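Local coordinates for protein Pcza361.24 (Amycolatopsis orientalis, PDB 3G2M) that probably transfers a methyl group from S-adenosyl-L-methionine to an amino nitrogen of glycopeptide antibiotics during their biosynthesis, at residues G184-E197 with G280-P292. Sequence-based numbering, arbitrary orientation.
Sequences GKFLLSLAMSEAAE and GRKDMVLVEAVMP
The guanidinium of Arg281 takes Glu197 and Met192 at its edge, while CA of Asp283 lies over one face, offset toward the rim. Glu197 OE2 sits in the guanidinium plane, 2.7 Å from Arg281 NH1, but the donor approaches from above the carboxylate, whose plane is turned 51° from the guanidinium: a salt bridge through one nitrogen and one oxygen, with the two flat groups not coplanar. NH2 of Arg281 donates to Met192 O at 3.0 Å, and NH1 adds a weak bond to the same oxygen. The ring of Phe186 carries CG of Leu188 over one face, 3.8 Å above the plane. Between these ends, strands 184-191 and 284-290 pair antiparallel, with six backbone bonds from Phe186–Ala289 to Leu190–Val285. In this Rossmann-like sheet, 284-290 is the antiparallel strand set between 184-191 and 267-274, in the 3-2-1-4-5-7-6 order of class I methyltransferases. Beyond the pairing, Met192 N still reaches Asp283 O, 57° out of the carbonyl plane. The selenomethionine Met192 runs out straight (chi1 179°), putting SE 3.8 Å from Val285 CG2. Beside Leu188 and Leu190, Val287 splits its branches, CG1 meeting Leu188 CD1 and CG2 meeting Leu190 CD1. On the face of Leu187, Ser189 and Glu288, Ser189 OG bonds Glu71 near Ser157 of the S-adenosyl-L-methionine site. Lys185 and Glu288 run side by side in the same direction, Lys185 NZ bridging to Glu288 OE1 at 2.9 Å, on its anti side and somewhat out of the carboxylate plane.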
ATOM      1  N   GLY A 184      14.621  -5.584  25.030  1.00 37.41           N
ATOM      2  CA  GLY A 184      13.295  -4.971  24.986  1.00 36.76           C
ATOM      3  C   GLY A 184      12.454  -5.501  23.834  1.00 36.43           C
ATOM      4  O   GLY A 184      12.991  -5.955  22.820  1.00 36.09           O
ATOM      5  N   LYS A 185      11.135  -5.452  23.985  1.00 36.33           N
ATOM      6  CA  LYS A 185      10.252  -5.926  22.918  1.00 36.13           C
ATOM      7  C   LYS A 185       9.323  -4.872  22.304  1.00 35.31           C
ATOM      8  O   LYS A 185       8.848  -3.947  22.978  1.00 35.12           O
ATOM      9  CB  LYS A 185       9.493  -7.203  23.313  1.00 36.30           C
ATOM     10  CG  LYS A 185       8.653  -7.144  24.579  1.00 37.47           C
ATOM     11  CD  LYS A 185       8.384  -8.572  25.115  1.00 37.59           C
ATOM     12  CE  LYS A 185       7.894  -9.527  24.012  1.00 39.08           C
ATOM     13  NZ  LYS A 185       7.831 -10.950  24.475  1.00 39.51           N
ATOM     14  N   PHE A 186       9.111  -5.030  21.000  1.00 34.41           N
ATOM     15  CA  PHE A 186       8.217  -4.198  20.211  1.00 33.56           C
ATOM     16  C   PHE A 186       6.969  -5.021  19.928  1.00 33.24           C
ATOM     17  O   PHE A 186       7.040  -6.062  19.276  1.00 33.29           O
ATOM     18  CB  PHE A 186       8.919  -3.792  18.904  1.00 33.48           C
ATOM     19  CG  PHE A 186       8.115  -2.868  18.021  1.00 32.88           C
ATOM     20  CD1 PHE A 186       7.104  -2.053  18.542  1.00 32.58           C
ATOM     21  CD2 PHE A 186       8.409  -2.779  16.657  1.00 33.00           C
ATOM     22  CE1 PHE A 186       6.380  -1.198  17.719  1.00 31.42           C
ATOM     23  CE2 PHE A 186       7.694  -1.912  15.825  1.00 32.78           C
ATOM     24  CZ  PHE A 186       6.681  -1.128  16.350  1.00 32.54           C
ATOM     25  N   LEU A 187       5.831  -4.568  20.443  1.00 32.84           N
ATOM     26  CA  LEU A 187       4.569  -5.283  20.260  1.00 32.89           C
ATOM     27  C   LEU A 187       3.654  -4.497  19.350  1.00 32.24           C
ATOM     28  O   LEU A 187       3.478  -3.293  19.532  1.00 31.63           O
ATOM     29  CB  LEU A 187       3.856  -5.520  21.598  1.00 32.86           C
ATOM     30  CG  LEU A 187       4.393  -6.439  22.705  1.00 35.04           C
ATOM     31  CD1 LEU A 187       4.427  -7.884  22.283  1.00 36.83           C
ATOM     32  CD2 LEU A 187       5.748  -6.022  23.223  1.00 37.28           C
ATOM     33  N   LEU A 188       3.068  -5.187  18.378  1.00 31.81           N
ATOM     34  CA  LEU A 188       2.133  -4.562  17.450  1.00 31.53           C
ATOM     35  C   LEU A 188       0.844  -5.375  17.358  1.00 31.60           C
ATOM     36  O   LEU A 188       0.881  -6.601  17.356  1.00 31.99           O
ATOM     37  CB  LEU A 188       2.748  -4.449  16.045  1.00 31.36           C
ATOM     38  CG  LEU A 188       4.184  -3.978  15.803  1.00 31.25           C
ATOM     39  CD1 LEU A 188       5.168  -5.138  15.878  1.00 29.78           C
ATOM     40  CD2 LEU A 188       4.272  -3.324  14.415  1.00 31.08           C
ATOM     41  N   SER A 189      -0.293  -4.692  17.305  1.00 31.88           N
ATOM     42  CA  SER A 189      -1.521  -5.334  16.856  1.00 31.31           C
ATOM     43  C   SER A 189      -1.747  -4.940  15.405  1.00 31.62           C
ATOM     44  O   SER A 189      -1.403  -3.825  15.003  1.00 31.58           O
ATOM     45  CB  SER A 189      -2.715  -4.945  17.719  1.00 31.79           C
ATOM     46  OG  SER A 189      -3.062  -3.585  17.544  1.00 31.60           O
ATOM     47  N   LEU A 190      -2.300  -5.864  14.622  1.00 31.19           N
ATOM     48  CA  LEU A 190      -2.532  -5.645  13.196  1.00 31.68           C
ATOM     49  C   LEU A 190      -3.832  -6.310  12.799  1.00 31.66           C
ATOM     50  O   LEU A 190      -3.979  -7.519  12.976  1.00 32.01           O
ATOM     51  CB  LEU A 190      -1.393  -6.243  12.351  1.00 31.22           C
ATOM     52  CG  LEU A 190       0.040  -5.733  12.603  1.00 32.55           C
ATOM     53  CD1 LEU A 190       1.079  -6.661  11.990  1.00 32.12           C
ATOM     54  CD2 LEU A 190       0.219  -4.319  12.096  1.00 32.48           C
ATOM     55  N   ALA A 191      -4.757  -5.524  12.256  1.00 31.99           N
ATOM     56  CA  ALA A 191      -6.013  -6.055  11.726  1.00 33.15           C
ATOM     57  C   ALA A 191      -5.750  -7.017  10.564  1.00 33.93           C
ATOM     58  O   ALA A 191      -4.877  -6.763   9.727  1.00 33.57           O
ATOM     59  CB  ALA A 191      -6.924  -4.925  11.290  1.00 33.04           C
HETATM   60  N   MSE A 192      -6.515  -8.110  10.529  1.00 34.70           N
HETATM   61  CA  MSE A 192      -6.314  -9.207   9.584  1.00 36.65           C
HETATM   62  C   MSE A 192      -7.607  -9.457   8.811  1.00 35.73           C
HETATM   63  O   MSE A 192      -8.586  -9.956   9.369  1.00 35.30           O
HETATM   64  CB  MSE A 192      -5.860 -10.486  10.318  1.00 36.28           C
HETATM   65  CG  MSE A 192      -5.639 -11.734   9.425  1.00 38.09           C
HETATM   66 SE   MSE A 192      -5.126 -13.376  10.416  1.00 42.63          SE
HETATM   67  CE  MSE A 192      -6.771 -13.632  11.419  1.00 41.23           C
ATOM     68  N   SER A 193      -7.597  -9.102   7.528  1.00 35.50           N
ATOM     69  CA  SER A 193      -8.756  -9.282   6.651  1.00 35.51           C
ATOM     70  C   SER A 193      -8.964 -10.751   6.319  1.00 36.07           C
ATOM     71  O   SER A 193      -8.093 -11.584   6.585  1.00 35.43           O
ATOM     72  CB  SER A 193      -8.556  -8.513   5.349  1.00 35.45           C
ATOM     73  OG  SER A 193      -7.541  -9.121   4.570  1.00 33.52           O
ATOM     74  N   GLU A 194     -10.110 -11.063   5.717  1.00 37.05           N
ATOM     75  CA  GLU A 194     -10.369 -12.421   5.242  1.00 38.94           C
ATOM     76  C   GLU A 194      -9.302 -12.871   4.237  1.00 39.20           C
ATOM     77  O   GLU A 194      -8.799 -13.985   4.339  1.00 39.10           O
ATOM     78  CB  GLU A 194     -11.776 -12.548   4.646  1.00 38.52           C
ATOM     79  CG  GLU A 194     -12.249 -13.993   4.530  1.00 40.62           C
ATOM     80  CD  GLU A 194     -13.605 -14.144   3.852  1.00 40.77           C
ATOM     81  OE1 GLU A 194     -14.403 -13.176   3.845  1.00 43.74           O
ATOM     82  OE2 GLU A 194     -13.872 -15.247   3.327  1.00 43.60           O
ATOM     83  N   ALA A 195      -8.947 -11.995   3.293  1.00 40.39           N
ATOM     84  CA  ALA A 195      -7.913 -12.296   2.292  1.00 41.46           C
ATOM     85  C   ALA A 195      -6.540 -12.497   2.915  1.00 42.20           C
ATOM     86  O   ALA A 195      -5.770 -13.340   2.459  1.00 42.58           O
ATOM     87  CB  ALA A 195      -7.854 -11.209   1.218  1.00 41.66           C
ATOM     88  N   ALA A 196      -6.239 -11.720   3.956  1.00 43.12           N
ATOM     89  CA  ALA A 196      -4.976 -11.844   4.675  1.00 44.07           C
ATOM     90  C   ALA A 196      -4.929 -13.119   5.513  1.00 44.88           C
ATOM     91  O   ALA A 196      -3.866 -13.709   5.689  1.00 45.02           O
ATOM     92  CB  ALA A 196      -4.734 -10.627   5.547  1.00 43.79           C
ATOM     93  N   GLU A 197      -6.084 -13.536   6.025  1.00 45.88           N
ATOM     94  CA  GLU A 197      -6.178 -14.725   6.859  1.00 47.32           C
ATOM     95  C   GLU A 197      -6.081 -16.025   6.046  1.00 47.93           C
ATOM     96  O   GLU A 197      -5.476 -17.000   6.501  1.00 48.35           O
ATOM     97  CB  GLU A 197      -7.470 -14.694   7.675  1.00 47.19           C
ATOM     98  CG  GLU A 197      -7.694 -15.921   8.546  1.00 47.91           C
ATOM     99  CD  GLU A 197      -9.037 -15.911   9.240  1.00 48.17           C
ATOM    100  OE1 GLU A 197      -9.176 -16.625  10.257  1.00 49.69           O
ATOM    101  OE2 GLU A 197      -9.950 -15.190   8.776  1.00 49.30           O
ATOM    102  N   GLY A 280     -15.910 -14.104  18.552  1.00 47.69           N
ATOM    103  CA  GLY A 280     -16.125 -14.163  17.110  1.00 47.23           C
ATOM    104  C   GLY A 280     -14.858 -14.529  16.360  1.00 46.93           C
ATOM    105  O   GLY A 280     -13.932 -15.116  16.933  1.00 46.91           O
ATOM    106  N   ARG A 281     -14.822 -14.182  15.073  1.00 46.40           N
ATOM    107  CA  ARG A 281     -13.659 -14.453  14.230  1.00 45.90           C
ATOM    108  C   ARG A 281     -12.432 -13.708  14.745  1.00 44.85           C
ATOM    109  O   ARG A 281     -12.517 -12.539  15.127  1.00 44.65           O
ATOM    110  CB  ARG A 281     -13.928 -14.071  12.764  1.00 46.01           C
ATOM    111  CG  ARG A 281     -12.768 -14.401  11.811  1.00 46.52           C
ATOM    112  CD  ARG A 281     -12.970 -13.846  10.404  1.00 46.64           C
ATOM    113  NE  ARG A 281     -12.689 -12.414  10.316  1.00 47.79           N
ATOM    114  CZ  ARG A 281     -11.582 -11.878   9.800  0.50 47.49           C
ATOM    115  NH1 ARG A 281     -10.613 -12.639   9.306  1.00 47.51           N
ATOM    116  NH2 ARG A 281     -11.447 -10.562   9.775  1.00 47.25           N
ATOM    117  N   LYS A 282     -11.302 -14.406  14.774  1.00 43.85           N
ATOM    118  CA  LYS A 282     -10.022 -13.770  15.043  1.00 42.95           C
ATOM    119  C   LYS A 282      -9.720 -12.823  13.878  1.00 41.97           C
ATOM    120  O   LYS A 282      -9.550 -13.259  12.737  1.00 42.04           O
ATOM    121  CB  LYS A 282      -8.929 -14.825  15.244  1.00 42.82           C
ATOM    122  CG  LYS A 282      -9.125 -15.660  16.516  1.00 43.34           C
ATOM    123  CD  LYS A 282      -8.039 -16.711  16.684  1.00 43.42           C
ATOM    124  CE  LYS A 282      -7.925 -17.178  18.132  1.00 44.53           C
ATOM    125  NZ  LYS A 282      -9.055 -18.048  18.557  1.00 45.67           N
ATOM    126  N   ASP A 283      -9.709 -11.525  14.168  1.00 40.76           N
ATOM    127  CA  ASP A 283      -9.593 -10.492  13.137  1.00 39.73           C
ATOM    128  C   ASP A 283      -8.386  -9.573  13.349  1.00 39.22           C
ATOM    129  O   ASP A 283      -8.321  -8.477  12.792  1.00 37.85           O
ATOM    130  CB  ASP A 283     -10.886  -9.669  13.065  1.00 39.68           C
ATOM    131  CG  ASP A 283     -11.199  -8.943  14.364  1.00 39.53           C
ATOM    132  OD1 ASP A 283     -10.527  -9.195  15.381  1.00 39.28           O
ATOM    133  OD2 ASP A 283     -12.131  -8.115  14.370  1.00 40.69           O
HETATM  134  N   MSE A 284      -7.434 -10.046  14.143  1.00 38.95           N
HETATM  135  CA  MSE A 284      -6.273  -9.266  14.518  1.00 40.11           C
HETATM  136  C   MSE A 284      -5.131 -10.190  14.894  1.00 37.94           C
HETATM  137  O   MSE A 284      -5.360 -11.313  15.337  1.00 37.67           O
HETATM  138  CB  MSE A 284      -6.629  -8.369  15.701  1.00 40.07           C
HETATM  139  CG  MSE A 284      -5.733  -7.183  15.888  1.00 42.18           C
HETATM  140 SE   MSE A 284      -6.696  -5.875  16.957  1.00 47.01          SE
HETATM  141  CE  MSE A 284      -7.714  -5.025  15.519  1.00 46.66           C
ATOM    142  N   VAL A 285      -3.904  -9.700  14.728  1.00 36.17           N
ATOM    143  CA  VAL A 285      -2.693 -10.451  15.050  1.00 34.98           C
ATOM    144  C   VAL A 285      -1.825  -9.632  16.022  1.00 34.38           C
ATOM    145  O   VAL A 285      -1.584  -8.437  15.795  1.00 33.87           O
ATOM    146  CB  VAL A 285      -1.885 -10.809  13.757  1.00 35.00           C
ATOM    147  CG1 VAL A 285      -0.604 -11.556  14.092  1.00 35.43           C
ATOM    148  CG2 VAL A 285      -2.728 -11.648  12.813  1.00 34.82           C
ATOM    149  N   LEU A 286      -1.395 -10.269  17.112  1.00 33.15           N
ATOM    150  CA  LEU A 286      -0.424  -9.670  18.021  1.00 32.49           C
ATOM    151  C   LEU A 286       0.971 -10.157  17.657  1.00 32.28           C
ATOM    152  O   LEU A 286       1.287 -11.341  17.809  1.00 31.47           O
ATOM    153  CB  LEU A 286      -0.748  -9.988  19.491  1.00 32.38           C
ATOM    154  CG  LEU A 286      -0.380  -8.967  20.587  1.00 31.55           C
ATOM    155  CD1 LEU A 286       1.128  -8.729  20.691  1.00 30.82           C
ATOM    156  CD2 LEU A 286      -1.129  -7.630  20.441  1.00 30.92           C
ATOM    157  N   VAL A 287       1.796  -9.225  17.188  1.00 32.18           N
ATOM    158  CA  VAL A 287       3.146  -9.518  16.700  1.00 32.67           C
ATOM    159  C   VAL A 287       4.168  -9.094  17.753  1.00 32.68           C
ATOM    160  O   VAL A 287       4.086  -7.990  18.289  1.00 32.43           O
ATOM    161  CB  VAL A 287       3.418  -8.787  15.347  1.00 32.63           C
ATOM    162  CG1 VAL A 287       4.885  -8.897  14.919  1.00 33.11           C
ATOM    163  CG2 VAL A 287       2.498  -9.320  14.244  1.00 32.95           C
ATOM    164  N   GLU A 288       5.110  -9.983  18.065  1.00 32.85           N
ATOM    165  CA  GLU A 288       6.212  -9.663  18.982  1.00 32.80           C
ATOM    166  C   GLU A 288       7.520  -9.626  18.210  1.00 32.92           C
ATOM    167  O   GLU A 288       7.855 -10.582  17.499  1.00 32.63           O
ATOM    168  CB  GLU A 288       6.331 -10.708  20.090  1.00 33.37           C
ATOM    169  CG  GLU A 288       5.148 -10.780  21.034  1.00 34.16           C
ATOM    170  CD  GLU A 288       5.142 -12.058  21.828  1.00 35.90           C
ATOM    171  OE1 GLU A 288       6.122 -12.283  22.580  1.00 36.93           O
ATOM    172  OE2 GLU A 288       4.171 -12.839  21.687  1.00 33.67           O
ATOM    173  N   ALA A 289       8.267  -8.537  18.364  1.00 32.74           N
ATOM    174  CA  ALA A 289       9.537  -8.390  17.659  1.00 32.91           C
ATOM    175  C   ALA A 289      10.638  -7.904  18.584  1.00 33.04           C
ATOM    176  O   ALA A 289      10.402  -7.088  19.480  1.00 32.77           O
ATOM    177  CB  ALA A 289       9.391  -7.453  16.462  1.00 32.65           C
ATOM    178  N   VAL A 290      11.844  -8.411  18.351  1.00 33.44           N
ATOM    179  CA  VAL A 290      13.021  -8.027  19.131  1.00 34.55           C
ATOM    180  C   VAL A 290      14.222  -7.803  18.212  1.00 35.30           C
ATOM    181  O   VAL A 290      14.230  -8.264  17.071  1.00 35.45           O
ATOM    182  CB  VAL A 290      13.384  -9.099  20.201  1.00 34.54           C
ATOM    183  CG1 VAL A 290      12.244  -9.273  21.213  1.00 34.66           C
ATOM    184  CG2 VAL A 290      13.746 -10.445  19.542  1.00 34.44           C
HETATM  185  N   MSE A 291      15.237  -7.110  18.713  1.00 36.50           N
HETATM  186  CA  MSE A 291      16.489  -6.960  17.974  1.00 38.02           C
HETATM  187  C   MSE A 291      17.371  -8.183  18.217  1.00 38.67           C
HETATM  188  O   MSE A 291      17.436  -8.671  19.342  1.00 39.19           O
HETATM  189  CB  MSE A 291      17.211  -5.678  18.395  1.00 38.46           C
HETATM  190  CG  MSE A 291      16.489  -4.401  17.979  1.00 39.98           C
HETATM  191 SE   MSE A 291      16.110  -4.378  16.065  1.00 45.43          SE
HETATM  192  CE  MSE A 291      17.949  -4.306  15.402  1.00 42.15           C
ATOM    193  N   PRO A 292      18.047  -8.689  17.163  1.00 39.17           N
ATOM    194  CA  PRO A 292      18.926  -9.857  17.301  1.00 39.58           C
ATOM    195  C   PRO A 292      20.156  -9.593  18.175  1.00 39.97           C
ATOM    196  O   PRO A 292      20.399  -8.454  18.584  1.00 40.41           O
ATOM    197  CB  PRO A 292      19.369 -10.147  15.860  1.00 39.63           C
ATOM    198  CG  PRO A 292      18.428  -9.381  14.981  1.00 39.53           C
ATOM    199  CD  PRO A 292      18.016  -8.192  15.776  1.00 38.93           C
TER
HETATM  200  O   HOH W   1      15.226  -6.176  21.491  1.00 38.79           O